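Local structure of mannitol dehydrogenase (Pseudomonas fluorescens, 1M2W) at residues Asn191-Gly196 and Phe382-Val387. The protein probably oxidises D-mannitol to D-fructose with NAD(+) as the hydride acceptor. Numbering follows the deposited sequence.
Sequences NLPHNG and FPKFTV. With NAD (nicotinamide-adenine-dinucleotide), chain C; MTL (D-mannitol), chain D.
Phe385 and Lys384, from the last turn of helix 378-385, close on Asn191 and Leu192 without a single hydrogen bond between the two segments, an example of an active-site wall built across a domain boundary by packing alone. Packing is tightest at the buried ring edge, where Phe385 CE2 comes 3.6 Å from Asn191 O; the same corner also meets Asn191 CB. This carbonyl oxygen, also 3.9 Å from Lys384 CG, is buried here with no polar partner. Lys384 runs alongside Leu192, its CE 3.7 Å from Leu192 CD2; a bend at chi2 (55°) turns the chain along the leucine, and NZ goes on to a salt bridge with Asp140. Segment 191-196 belongs to the NAD-binding Rossmann domain and leads into helix 195-208, whereas 382-387 belongs to the largely helical C-terminal domain, and cofactor and mannitol lie at their junction. Asn191 N donates to NAD O2D (3.0 Å, 160° at the hydrogen). With CG beside the backbone N and anti to the carbonyl carbon (chi1 -63°), the amide is carried to the nicotinamide and the mannitol, ND2 lying 3.1 Å from mannitol O2. ND2 also makes a weak hydrogen bond to OE2 of Glu133, a residue of the NAD site. With an alanine here the amide is gone, which would probably open a gap beside mannitol O2 and leave Glu133 without that weak bond. Mannitol O6 lies at the Phe385 edge, in the ring plane. Packing is looser at partly exposed Pro193, which crosses Lys384 at about a right angle, with CD 4.0 Å from Lys384 CG.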
loop_
_atom_site.group_PDB
_atom_site.type_symbol
_atom_site.label_atom_id
_atom_site.label_comp_id
_atom_site.label_asym_id
_atom_site.label_seq_id
_atom_site.Cartn_x
_atom_site.Cartn_y
_atom_site.Cartn_z
ATOM N N ASN A 191 0.999 -0.364 -3.956
ATOM C CA ASN A 191 2.352 -0.869 -4.236
ATOM C C ASN A 191 2.429 -2.118 -5.049
ATOM O O ASN A 191 2.546 -3.204 -4.478
ATOM C CB ASN A 191 3.075 -1.221 -2.948
ATOM C CG ASN A 191 3.264 -0.073 -2.108
ATOM O OD1 ASN A 191 3.906 0.875 -2.527
ATOM N ND2 ASN A 191 2.721 -0.119 -0.882
ATOM N N LEU A 192 2.375 -2.016 -6.362
ATOM C CA LEU A 192 2.518 -3.207 -7.188
ATOM C C LEU A 192 3.416 -2.781 -8.319
ATOM O O LEU A 192 3.371 -1.634 -8.723
ATOM C CB LEU A 192 1.228 -3.622 -7.926
ATOM C CG LEU A 192 -0.043 -4.010 -7.235
ATOM C CD1 LEU A 192 -0.651 -2.737 -6.661
ATOM C CD2 LEU A 192 -0.979 -4.711 -8.261
ATOM N N PRO A 193 4.238 -3.696 -8.825
ATOM C CA PRO A 193 5.104 -3.368 -9.963
ATOM C C PRO A 193 4.091 -3.092 -11.100
ATOM O O PRO A 193 3.094 -3.854 -11.235
ATOM C CB PRO A 193 5.851 -4.678 -10.226
ATOM C CG PRO A 193 5.927 -5.341 -8.796
ATOM C CD PRO A 193 4.559 -5.003 -8.210
ATOM N N HIS A 194 4.328 -2.061 -11.914
ATOM C CA HIS A 194 3.446 -1.679 -13.021
ATOM C C HIS A 194 1.994 -1.617 -12.553
ATOM O O HIS A 194 1.095 -2.219 -13.164
ATOM C CB HIS A 194 3.592 -2.692 -14.143
ATOM C CG HIS A 194 5.020 -2.941 -14.515
ATOM N ND1 HIS A 194 5.775 -2.019 -15.213
ATOM C CD2 HIS A 194 5.850 -3.972 -14.222
ATOM C CE1 HIS A 194 7.011 -2.474 -15.338
ATOM N NE2 HIS A 194 7.084 -3.656 -14.744
ATOM N N ASN A 195 1.765 -0.870 -11.479
ATOM C CA ASN A 195 0.427 -0.803 -10.926
ATOM C C ASN A 195 -0.627 -0.272 -11.884
ATOM O O ASN A 195 -1.782 -0.695 -11.791
ATOM C CB ASN A 195 0.419 -0.044 -9.578
ATOM C CG ASN A 195 0.900 1.407 -9.680
ATOM O OD1 ASN A 195 1.299 1.902 -10.721
ATOM N ND2 ASN A 195 0.841 2.096 -8.558
ATOM N N GLY A 196 -0.246 0.624 -12.797
ATOM C CA GLY A 196 -1.189 1.148 -13.772
ATOM C C GLY A 196 -1.526 0.031 -14.771
ATOM O O GLY A 196 -2.698 -0.196 -15.091
ATOM N N PHE A 382 3.485 -11.180 -0.680
ATOM C CA PHE A 382 4.620 -11.968 -1.148
ATOM C C PHE A 382 4.813 -11.915 -2.656
ATOM O O PHE A 382 5.944 -11.703 -3.142
ATOM C CB PHE A 382 4.534 -13.426 -0.675
ATOM C CG PHE A 382 5.306 -13.687 0.601
ATOM C CD1 PHE A 382 4.665 -13.671 1.858
ATOM C CD2 PHE A 382 6.681 -13.843 0.554
ATOM C CE1 PHE A 382 5.418 -13.815 3.055
ATOM C CE2 PHE A 382 7.439 -13.983 1.740
ATOM C CZ PHE A 382 6.784 -13.970 3.001
ATOM N N PRO A 383 3.736 -12.108 -3.438
ATOM C CA PRO A 383 3.967 -12.051 -4.896
ATOM C C PRO A 383 4.403 -10.690 -5.455
ATOM O O PRO A 383 4.927 -10.626 -6.562
ATOM C CB PRO A 383 2.616 -12.509 -5.510
ATOM C CG PRO A 383 1.581 -12.242 -4.350
ATOM C CD PRO A 383 2.390 -12.625 -3.107
ATOM N N LYS A 384 4.152 -9.615 -4.715
ATOM C CA LYS A 384 4.524 -8.266 -5.131
ATOM C C LYS A 384 5.899 -7.826 -4.607
ATOM O O LYS A 384 6.677 -7.185 -5.322
ATOM C CB LYS A 384 3.511 -7.245 -4.606
ATOM C CG LYS A 384 2.333 -6.963 -5.519
ATOM C CD LYS A 384 1.603 -8.190 -5.885
ATOM C CE LYS A 384 0.281 -7.802 -6.560
ATOM N NZ LYS A 384 -0.501 -9.048 -6.843
ATOM N N PHE A 385 6.208 -8.213 -3.376
ATOM C CA PHE A 385 7.426 -7.700 -2.732
ATOM C C PHE A 385 8.652 -8.585 -2.711
ATOM O O PHE A 385 9.778 -8.091 -2.651
ATOM C CB PHE A 385 7.125 -7.395 -1.242
ATOM C CG PHE A 385 6.023 -6.367 -0.996
ATOM C CD1 PHE A 385 5.591 -6.151 0.306
ATOM C CD2 PHE A 385 5.458 -5.605 -2.029
ATOM C CE1 PHE A 385 4.599 -5.184 0.613
ATOM C CE2 PHE A 385 4.461 -4.619 -1.751
ATOM C CZ PHE A 385 4.033 -4.412 -0.412
ATOM N N THR A 386 8.420 -9.885 -2.754
ATOM C CA THR A 386 9.483 -10.828 -2.523
ATOM C C THR A 386 9.695 -11.879 -3.601
ATOM O O THR A 386 10.831 -12.189 -3.968
ATOM C CB THR A 386 9.187 -11.505 -1.159
ATOM O OG1 THR A 386 9.090 -10.487 -0.156
ATOM C CG2 THR A 386 10.275 -12.530 -0.756
ATOM N N VAL A 387 8.602 -12.449 -4.112
ATOM C CA VAL A 387 8.767 -13.490 -5.120
ATOM C C VAL A 387 9.510 -13.034 -6.391
ATOM O O VAL A 387 10.301 -13.811 -6.969
ATOM C CB VAL A 387 7.358 -14.122 -5.439
ATOM C CG1 VAL A 387 7.456 -15.088 -6.611
ATOM C CG2 VAL A 387 6.854 -14.901 -4.175
HETATM P PA NAD C . -5.606 1.458 5.834
HETATM O O1A NAD C . -5.846 0.178 6.451
HETATM O O2A NAD C . -5.489 2.789 6.597
HETATM O O5B NAD C . -6.724 1.688 4.687
HETATM C C5B NAD C . -6.873 0.686 3.645
HETATM C C4B NAD C . -8.032 1.308 2.811
HETATM O O4B NAD C . -8.281 0.362 1.675
HETATM C C3B NAD C . -9.405 1.328 3.518
HETATM O O3B NAD C . -10.078 2.416 2.909
HETATM C C2B NAD C . -9.998 -0.031 3.173
HETATM O O2B NAD C . -11.403 -0.198 3.424
HETATM C C1B NAD C . -9.648 -0.085 1.685
HETATM N N9A NAD C . -9.730 -1.413 1.133
HETATM C C8A NAD C . -9.238 -2.632 1.566
HETATM N N7A NAD C . -9.505 -3.639 0.746
HETATM C C5A NAD C . -10.220 -3.016 -0.285
HETATM C C6A NAD C . -10.761 -3.566 -1.450
HETATM N N6A NAD C . -10.683 -4.847 -1.820
HETATM N N1A NAD C . -11.456 -2.686 -2.323
HETATM C C2A NAD C . -11.589 -1.315 -2.028
HETATM N N3A NAD C . -11.049 -0.728 -0.881
HETATM C C4A NAD C . -10.370 -1.640 -0.040
HETATM O O3 NAD C . -4.269 1.321 4.977
HETATM P PN NAD C . -3.250 2.333 4.281
HETATM O O1N NAD C . -2.136 2.713 5.194
HETATM O O2N NAD C . -4.076 3.424 3.739
HETATM O O5D NAD C . -2.646 1.388 3.106
HETATM C C5D NAD C . -3.501 1.217 1.925
HETATM C C4D NAD C . -2.688 0.846 0.708
HETATM O O4D NAD C . -1.930 1.925 0.102
HETATM C C3D NAD C . -1.672 -0.345 0.843
HETATM O O3D NAD C . -2.311 -1.598 0.819
HETATM C C2D NAD C . -0.638 -0.088 -0.270
HETATM O O2D NAD C . -0.878 -0.689 -1.576
HETATM C C1D NAD C . -0.588 1.429 -0.305
HETATM N N1N NAD C . 0.460 1.990 0.589
HETATM C C2N NAD C . 0.464 2.051 2.029
HETATM C C3N NAD C . 1.628 2.602 2.624
HETATM C C7N NAD C . 1.755 2.662 4.147
HETATM O O7N NAD C . 2.918 3.029 4.686
HETATM N N7N NAD C . 0.712 2.263 4.827
HETATM C C4N NAD C . 2.723 3.061 1.803
HETATM C C5N NAD C . 2.636 2.978 0.391
HETATM C C6N NAD C . 1.529 2.448 -0.220
HETATM O O1 MTL D . 6.088 3.553 1.367
HETATM C C1 MTL D . 6.338 2.488 2.306
HETATM C C2 MTL D . 5.139 1.544 2.246
HETATM O O2 MTL D . 4.965 0.991 0.911
HETATM C C3 MTL D . 5.271 0.436 3.297
HETATM O O3 MTL D . 5.091 1.054 4.605
HETATM C C4 MTL D . 4.183 -0.645 3.078
HETATM O O4 MTL D . 2.912 -0.162 3.525
HETATM C C5 MTL D . 4.536 -1.902 3.875
HETATM O O5 MTL D . 5.727 -2.491 3.357
HETATM C C6 MTL D . 3.364 -2.955 3.827
HETATM O O6 MTL D . 3.855 -4.179 4.369
#